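Local coordinates for carboxyvinyl-carboxyphosphonate phosphorylmutase (Bacillus anthracis, PDB 4IQD), which belongs to the phosphoenolpyruvate phosphomutase family of TIM-barrel enzymes and is modelled with pyruvic acid bound, at residues A[21-35]-A[229-243]. Numbering follows the deposited sequence.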
loop_
_atom_site.group_PDB
_atom_site.type_symbol
_atom_site.label_atom_id
_atom_site.label_comp_id
_atom_site.label_asym_id
_atom_site.label_seq_id
_atom_site.Cartn_x
_atom_site.Cartn_y
_atom_site.Cartn_z
ATOM N N PHE A 21 -7.497 -23.751 0.106
ATOM C CA PHE A 21 -7.651 -23.134 1.416
ATOM C C PHE A 21 -8.274 -24.111 2.403
ATOM O O PHE A 21 -7.783 -24.278 3.521
ATOM C CB PHE A 21 -8.522 -21.882 1.308
ATOM C CG PHE A 21 -8.642 -21.115 2.589
ATOM C CD1 PHE A 21 -7.689 -20.176 2.938
ATOM C CD2 PHE A 21 -9.713 -21.326 3.443
ATOM C CE1 PHE A 21 -7.797 -19.464 4.115
ATOM C CE2 PHE A 21 -9.826 -20.618 4.622
ATOM C CZ PHE A 21 -8.868 -19.686 4.960
ATOM N N ARG A 22 -9.364 -24.746 1.983
ATOM C CA ARG A 22 -10.041 -25.733 2.810
ATOM C C ARG A 22 -9.080 -26.841 3.210
ATOM O O ARG A 22 -9.019 -27.231 4.373
ATOM C CB ARG A 22 -11.237 -26.334 2.075
ATOM C CG ARG A 22 -11.885 -27.486 2.827
ATOM C CD ARG A 22 -13.037 -28.095 2.050
ATOM N NE ARG A 22 -14.088 -27.126 1.758
ATOM C CZ ARG A 22 -15.031 -26.763 2.620
ATOM N NH1 ARG A 22 -15.056 -27.279 3.840
ATOM N NH2 ARG A 22 -15.949 -25.877 2.263
ATOM N N ALA A 23 -8.333 -27.340 2.233
ATOM C CA ALA A 23 -7.312 -28.347 2.483
ATOM C C ALA A 23 -6.387 -27.879 3.591
ATOM O O ALA A 23 -6.167 -28.596 4.567
ATOM C CB ALA A 23 -6.519 -28.614 1.214
ATOM N N LEU A 24 -5.867 -26.665 3.432
ATOM C CA LEU A 24 -4.962 -26.062 4.403
ATOM C C LEU A 24 -5.557 -26.085 5.805
ATOM O O LEU A 24 -4.854 -26.314 6.789
ATOM C CB LEU A 24 -4.647 -24.618 4.011
ATOM C CG LEU A 24 -3.902 -24.359 2.703
ATOM C CD1 LEU A 24 -3.762 -22.869 2.476
ATOM C CD2 LEU A 24 -2.551 -25.027 2.724
ATOM N N VAL A 25 -6.860 -25.854 5.883
ATOM C CA VAL A 25 -7.563 -25.856 7.154
ATOM C C VAL A 25 -7.653 -27.264 7.728
ATOM O O VAL A 25 -7.272 -27.502 8.872
ATOM C CB VAL A 25 -8.975 -25.279 6.998
ATOM C CG1 VAL A 25 -9.820 -25.609 8.210
ATOM C CG2 VAL A 25 -8.905 -23.783 6.779
ATOM N N GLU A 26 -8.137 -28.197 6.914
ATOM C CA GLU A 26 -8.343 -29.574 7.351
ATOM C C GLU A 26 -7.028 -30.274 7.688
ATOM O O GLU A 26 -7.021 -31.344 8.300
ATOM C CB GLU A 26 -9.096 -30.362 6.275
ATOM C CG GLU A 26 -10.386 -29.702 5.801
ATOM C CD GLU A 26 -11.473 -29.686 6.862
ATOM O OE1 GLU A 26 -12.296 -28.744 6.857
ATOM O OE2 GLU A 26 -11.520 -30.625 7.687
ATOM N N ALA A 27 -5.918 -29.661 7.287
ATOM C CA ALA A 27 -4.591 -30.218 7.519
ATOM C C ALA A 27 -4.311 -30.450 8.998
ATOM O O ALA A 27 -4.875 -29.787 9.870
ATOM C CB ALA A 27 -3.526 -29.319 6.915
ATOM N N ASN A 28 -3.429 -31.403 9.265
ATOM C CA ASN A 28 -3.097 -31.788 10.624
ATOM C C ASN A 28 -2.364 -30.671 11.359
ATOM O O ASN A 28 -2.580 -30.456 12.550
ATOM C CB ASN A 28 -2.246 -33.058 10.604
ATOM C CG ASN A 28 -2.495 -33.943 11.803
ATOM O OD1 ASN A 28 -3.453 -33.744 12.549
ATOM N ND2 ASN A 28 -1.635 -34.937 11.990
ATOM N N GLU A 29 -1.506 -29.958 10.638
ATOM C CA GLU A 29 -0.718 -28.876 11.224
ATOM C C GLU A 29 -1.412 -27.526 11.073
ATOM O O GLU A 29 -2.067 -27.260 10.064
ATOM C CB GLU A 29 0.683 -28.834 10.606
ATOM C CG GLU A 29 1.813 -29.004 11.617
ATOM C CD GLU A 29 2.121 -27.731 12.391
ATOM O OE1 GLU A 29 2.864 -26.878 11.858
ATOM O OE2 GLU A 29 1.628 -27.582 13.530
ATOM N N ILE A 30 -1.263 -26.677 12.083
ATOM C CA ILE A 30 -1.972 -25.405 12.117
ATOM C C ILE A 30 -1.565 -24.503 10.951
ATOM O O ILE A 30 -0.404 -24.477 10.545
ATOM C CB ILE A 30 -1.775 -24.690 13.474
ATOM C CG1 ILE A 30 -2.617 -23.414 13.548
ATOM C CG2 ILE A 30 -0.301 -24.411 13.724
ATOM C CD1 ILE A 30 -3.391 -23.263 14.839
ATOM N N LEU A 31 -2.539 -23.792 10.394
ATOM C CA LEU A 31 -2.289 -22.899 9.272
ATOM C C LEU A 31 -2.061 -21.475 9.755
ATOM O O LEU A 31 -2.929 -20.883 10.390
ATOM C CB LEU A 31 -3.468 -22.931 8.301
ATOM C CG LEU A 31 -3.390 -21.948 7.133
ATOM C CD1 LEU A 31 -2.255 -22.319 6.189
ATOM C CD2 LEU A 31 -4.715 -21.887 6.393
ATOM N N GLN A 32 -0.887 -20.929 9.464
ATOM C CA GLN A 32 -0.625 -19.535 9.777
ATOM C C GLN A 32 -1.025 -18.663 8.593
ATOM O O GLN A 32 -0.604 -18.901 7.462
ATOM C CB GLN A 32 0.844 -19.318 10.130
ATOM C CG GLN A 32 1.294 -19.998 11.408
ATOM C CD GLN A 32 2.727 -19.657 11.767
ATOM O OE1 GLN A 32 3.660 -20.016 11.051
ATOM N NE2 GLN A 32 2.908 -18.950 12.876
ATOM N N ILE A 33 -1.852 -17.661 8.861
ATOM C CA ILE A 33 -2.369 -16.788 7.816
ATOM C C ILE A 33 -2.022 -15.334 8.110
ATOM O O ILE A 33 -2.696 -14.673 8.895
ATOM C CB ILE A 33 -3.895 -16.917 7.685
ATOM C CG1 ILE A 33 -4.301 -18.382 7.523
ATOM C CG2 ILE A 33 -4.395 -16.097 6.514
ATOM C CD1 ILE A 33 -5.780 -18.569 7.311
ATOM N N PRO A 34 -0.957 -14.831 7.478
ATOM C CA PRO A 34 -0.491 -13.459 7.683
ATOM C C PRO A 34 -1.380 -12.441 6.997
ATOM O O PRO A 34 -1.869 -12.690 5.899
ATOM C CB PRO A 34 0.881 -13.447 7.003
ATOM C CG PRO A 34 1.206 -14.854 6.703
ATOM C CD PRO A 34 -0.076 -15.577 6.570
ATOM N N GLY A 35 -1.577 -11.297 7.638
ATOM C CA GLY A 35 -2.230 -10.184 6.987
ATOM C C GLY A 35 -1.291 -9.528 5.991
ATOM O O GLY A 35 -0.124 -9.286 6.291
ATOM N N ALA A 229 1.849 -20.619 17.415
ATOM C CA ALA A 229 0.894 -21.337 16.579
ATOM C C ALA A 229 0.763 -22.782 17.052
ATOM O O ALA A 229 -0.322 -23.360 17.025
ATOM C CB ALA A 229 1.320 -21.287 15.128
ATOM N N GLU A 230 1.882 -23.353 17.489
ATOM C CA GLU A 230 1.903 -24.698 18.050
ATOM C C GLU A 230 1.031 -24.741 19.293
ATOM O O GLU A 230 0.298 -25.703 19.518
ATOM C CB GLU A 230 3.338 -25.107 18.398
ATOM C CG GLU A 230 3.465 -26.423 19.156
ATOM C CD GLU A 230 3.349 -27.640 18.257
ATOM O OE1 GLU A 230 3.412 -27.478 17.018
ATOM O OE2 GLU A 230 3.201 -28.761 18.793
ATOM N N GLU A 231 1.108 -23.686 20.095
ATOM C CA GLU A 231 0.270 -23.585 21.279
ATOM C C GLU A 231 -1.210 -23.570 20.903
ATOM O O GLU A 231 -1.959 -24.413 21.369
ATOM C CB GLU A 231 0.664 -22.377 22.133
ATOM C CG GLU A 231 1.841 -22.672 23.060
ATOM C CD GLU A 231 2.524 -21.423 23.579
ATOM O OE1 GLU A 231 3.177 -21.494 24.640
ATOM O OE2 GLU A 231 2.419 -20.371 22.923
ATOM N N PHE A 232 -1.615 -22.651 20.031
ATOM C CA PHE A 232 -2.995 -22.612 19.544
ATOM C C PHE A 232 -3.471 -23.953 19.001
ATOM O O PHE A 232 -4.633 -24.319 19.165
ATOM C CB PHE A 232 -3.150 -21.573 18.440
ATOM C CG PHE A 232 -3.108 -20.163 18.927
ATOM C CD1 PHE A 232 -2.070 -19.331 18.565
ATOM C CD2 PHE A 232 -4.109 -19.668 19.742
ATOM C CE1 PHE A 232 -2.026 -18.040 19.009
ATOM C CE2 PHE A 232 -4.073 -18.368 20.188
ATOM C CZ PHE A 232 -3.029 -17.551 19.821
ATOM N N ALA A 233 -2.565 -24.673 18.348
ATOM C CA ALA A 233 -2.909 -25.925 17.686
ATOM C C ALA A 233 -3.388 -26.997 18.659
ATOM O O ALA A 233 -4.425 -27.611 18.436
ATOM C CB ALA A 233 -1.736 -26.436 16.869
ATOM N N ASN A 234 -2.643 -27.229 19.733
ATOM C CA ASN A 234 -3.053 -28.254 20.686
ATOM C C ASN A 234 -4.161 -27.756 21.598
ATOM O O ASN A 234 -4.746 -28.517 22.367
ATOM C CB ASN A 234 -1.863 -28.790 21.488
ATOM C CG ASN A 234 -1.094 -27.700 22.200
ATOM O OD1 ASN A 234 -1.666 -26.878 22.912
ATOM N ND2 ASN A 234 0.219 -27.688 22.005
HETATM N N MSE A 235 -4.454 -26.468 21.493
HETATM C CA MSE A 235 -5.485 -25.859 22.309
HETATM C C MSE A 235 -6.821 -25.828 21.576
HETATM O O MSE A 235 -7.825 -25.366 22.115
HETATM C CB MSE A 235 -5.059 -24.459 22.735
HETATM C CG MSE A 235 -3.833 -24.434 23.638
HETATM SE SE MSE A 235 -3.846 -22.778 24.633
HETATM C CE MSE A 235 -5.721 -22.958 24.964
ATOM N N GLY A 236 -6.822 -26.316 20.340
ATOM C CA GLY A 236 -8.058 -26.523 19.607
ATOM C C GLY A 236 -8.277 -25.636 18.396
ATOM O O GLY A 236 -9.410 -25.478 17.942
ATOM N N PHE A 237 -7.202 -25.058 17.871
ATOM C CA PHE A 237 -7.300 -24.194 16.697
ATOM C C PHE A 237 -6.621 -24.806 15.483
ATOM O O PHE A 237 -5.642 -25.533 15.610
ATOM C CB PHE A 237 -6.726 -22.808 16.988
ATOM C CG PHE A 237 -7.597 -21.977 17.880
ATOM C CD1 PHE A 237 -8.664 -21.270 17.358
ATOM C CD2 PHE A 237 -7.357 -21.914 19.241
ATOM C CE1 PHE A 237 -9.474 -20.513 18.174
ATOM C CE2 PHE A 237 -8.164 -21.157 20.062
ATOM C CZ PHE A 237 -9.224 -20.454 19.527
ATOM N N GLN A 238 -7.151 -24.508 14.304
ATOM C CA GLN A 238 -6.634 -25.094 13.074
ATOM C C GLN A 238 -6.129 -24.038 12.097
ATOM O O GLN A 238 -5.639 -24.361 11.016
ATOM C CB GLN A 238 -7.700 -25.978 12.432
ATOM C CG GLN A 238 -8.247 -27.010 13.399
ATOM C CD GLN A 238 -9.375 -27.827 12.821
ATOM O OE1 GLN A 238 -9.314 -28.266 11.674
ATOM N NE2 GLN A 238 -10.416 -28.039 13.616
HETATM N N MSE A 239 -6.248 -22.774 12.486
HETATM C CA MSE A 239 -5.691 -21.681 11.706
HETATM C C MSE A 239 -5.539 -20.459 12.597
HETATM O O MSE A 239 -6.275 -20.297 13.572
HETATM C CB MSE A 239 -6.572 -21.365 10.497
HETATM C CG MSE A 239 -7.720 -20.418 10.784
HETATM SE SE MSE A 239 -9.053 -20.390 9.364
HETATM C CE MSE A 239 -10.008 -22.020 9.841
ATOM N N VAL A 240 -4.573 -19.609 12.274
ATOM C CA VAL A 240 -4.317 -18.418 13.068
ATOM C C VAL A 240 -3.899 -17.251 12.186
ATOM O O VAL A 240 -3.069 -17.400 11.290
ATOM C CB VAL A 240 -3.252 -18.677 14.157
ATOM C CG1 VAL A 240 -2.055 -19.401 13.576
ATOM C CG2 VAL A 240 -2.833 -17.379 14.825
ATOM N N ILE A 241 -4.490 -16.089 12.440
ATOM C CA ILE A 241 -4.207 -14.902 11.651
ATOM C C ILE A 241 -3.324 -13.897 12.389
ATOM O O ILE A 241 -3.385 -13.769 13.612
ATOM C CB ILE A 241 -5.503 -14.199 11.207
ATOM C CG1 ILE A 241 -6.326 -13.789 12.424
ATOM C CG2 ILE A 241 -6.320 -15.107 10.301
ATOM C CD1 ILE A 241 -7.588 -13.045 12.076
ATOM N N TYR A 242 -2.499 -13.196 11.619
ATOM C CA TYR A 242 -1.677 -12.104 12.119
ATOM C C TYR A 242 -2.027 -10.891 11.261
ATOM O O TYR A 242 -1.276 -10.516 10.363
ATOM C CB TYR A 242 -0.189 -12.462 12.008
ATOM C CG TYR A 242 0.161 -13.795 12.642
ATOM C CD1 TYR A 242 0.634 -13.867 13.946
ATOM C CD2 TYR A 242 0.012 -14.985 11.937
ATOM C CE1 TYR A 242 0.947 -15.081 14.531
ATOM C CE2 TYR A 242 0.321 -16.204 12.515
ATOM C CZ TYR A 242 0.789 -16.245 13.810
ATOM O OH TYR A 242 1.099 -17.454 14.386
ATOM N N PRO A 243 -3.189 -10.280 11.544
ATOM C CA PRO A 243 -3.930 -9.394 10.638
ATOM C C PRO A 243 -3.259 -8.072 10.298
ATOM O O PRO A 243 -3.295 -7.657 9.140
ATOM C CB PRO A 243 -5.226 -9.106 11.412
ATOM C CG PRO A 243 -5.297 -10.139 12.470
ATOM C CD PRO A 243 -3.887 -10.439 12.829
HETATM O O HOH W 1 0.154 -9.045 8.851
#
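Strands 31-34 and 239-242 run parallel, 4.7 Å apart at their closest, and pair the first strand of the TIM barrel with its last, closing the ring. Backbone bonds alternate between them: Leu31 N to Gln238 O, Val240 N to Leu31 O, Ile33 N to Val240 O, Tyr242 N to Ile33 O and finally Gly35 N to Tyr242 O. Strand 215-217 flanks 239-242, and Pro34 bonds through its backbone to Tyr54. Leu31, Met239, Ile33 and Ile241 share one face of the sheet. There selenomethionine Met239 bends at chi3 and lays its CE against Val25 CG2 at 3.7 Å, joining strand 239-242 to helix 14-26. At the N-terminal end of the strands Ile30 packs against helix 229-234 and the turn after it: its CB meets Ala233 CB at 3.8 Å and its CG2 meets Ala229 CB. With CG1 anti to the backbone N (chi1 -175°), CD1 reaches Phe232 CB and the Phe237 carbonyl. On the opposite sheet face Gln32 crosses Tyr242, amide and ring planes 80° apart, near Gly265 of the second subunit. Pro243, just past the strand, touches bound pyruvic acid. Gln32 NE2 has a weak acceptor in Ile261 O of the second subunit, and it donates to Tyr242 OH at 2.8 Å, the hydroxyl oxygen lying only 13° out of the amide plane.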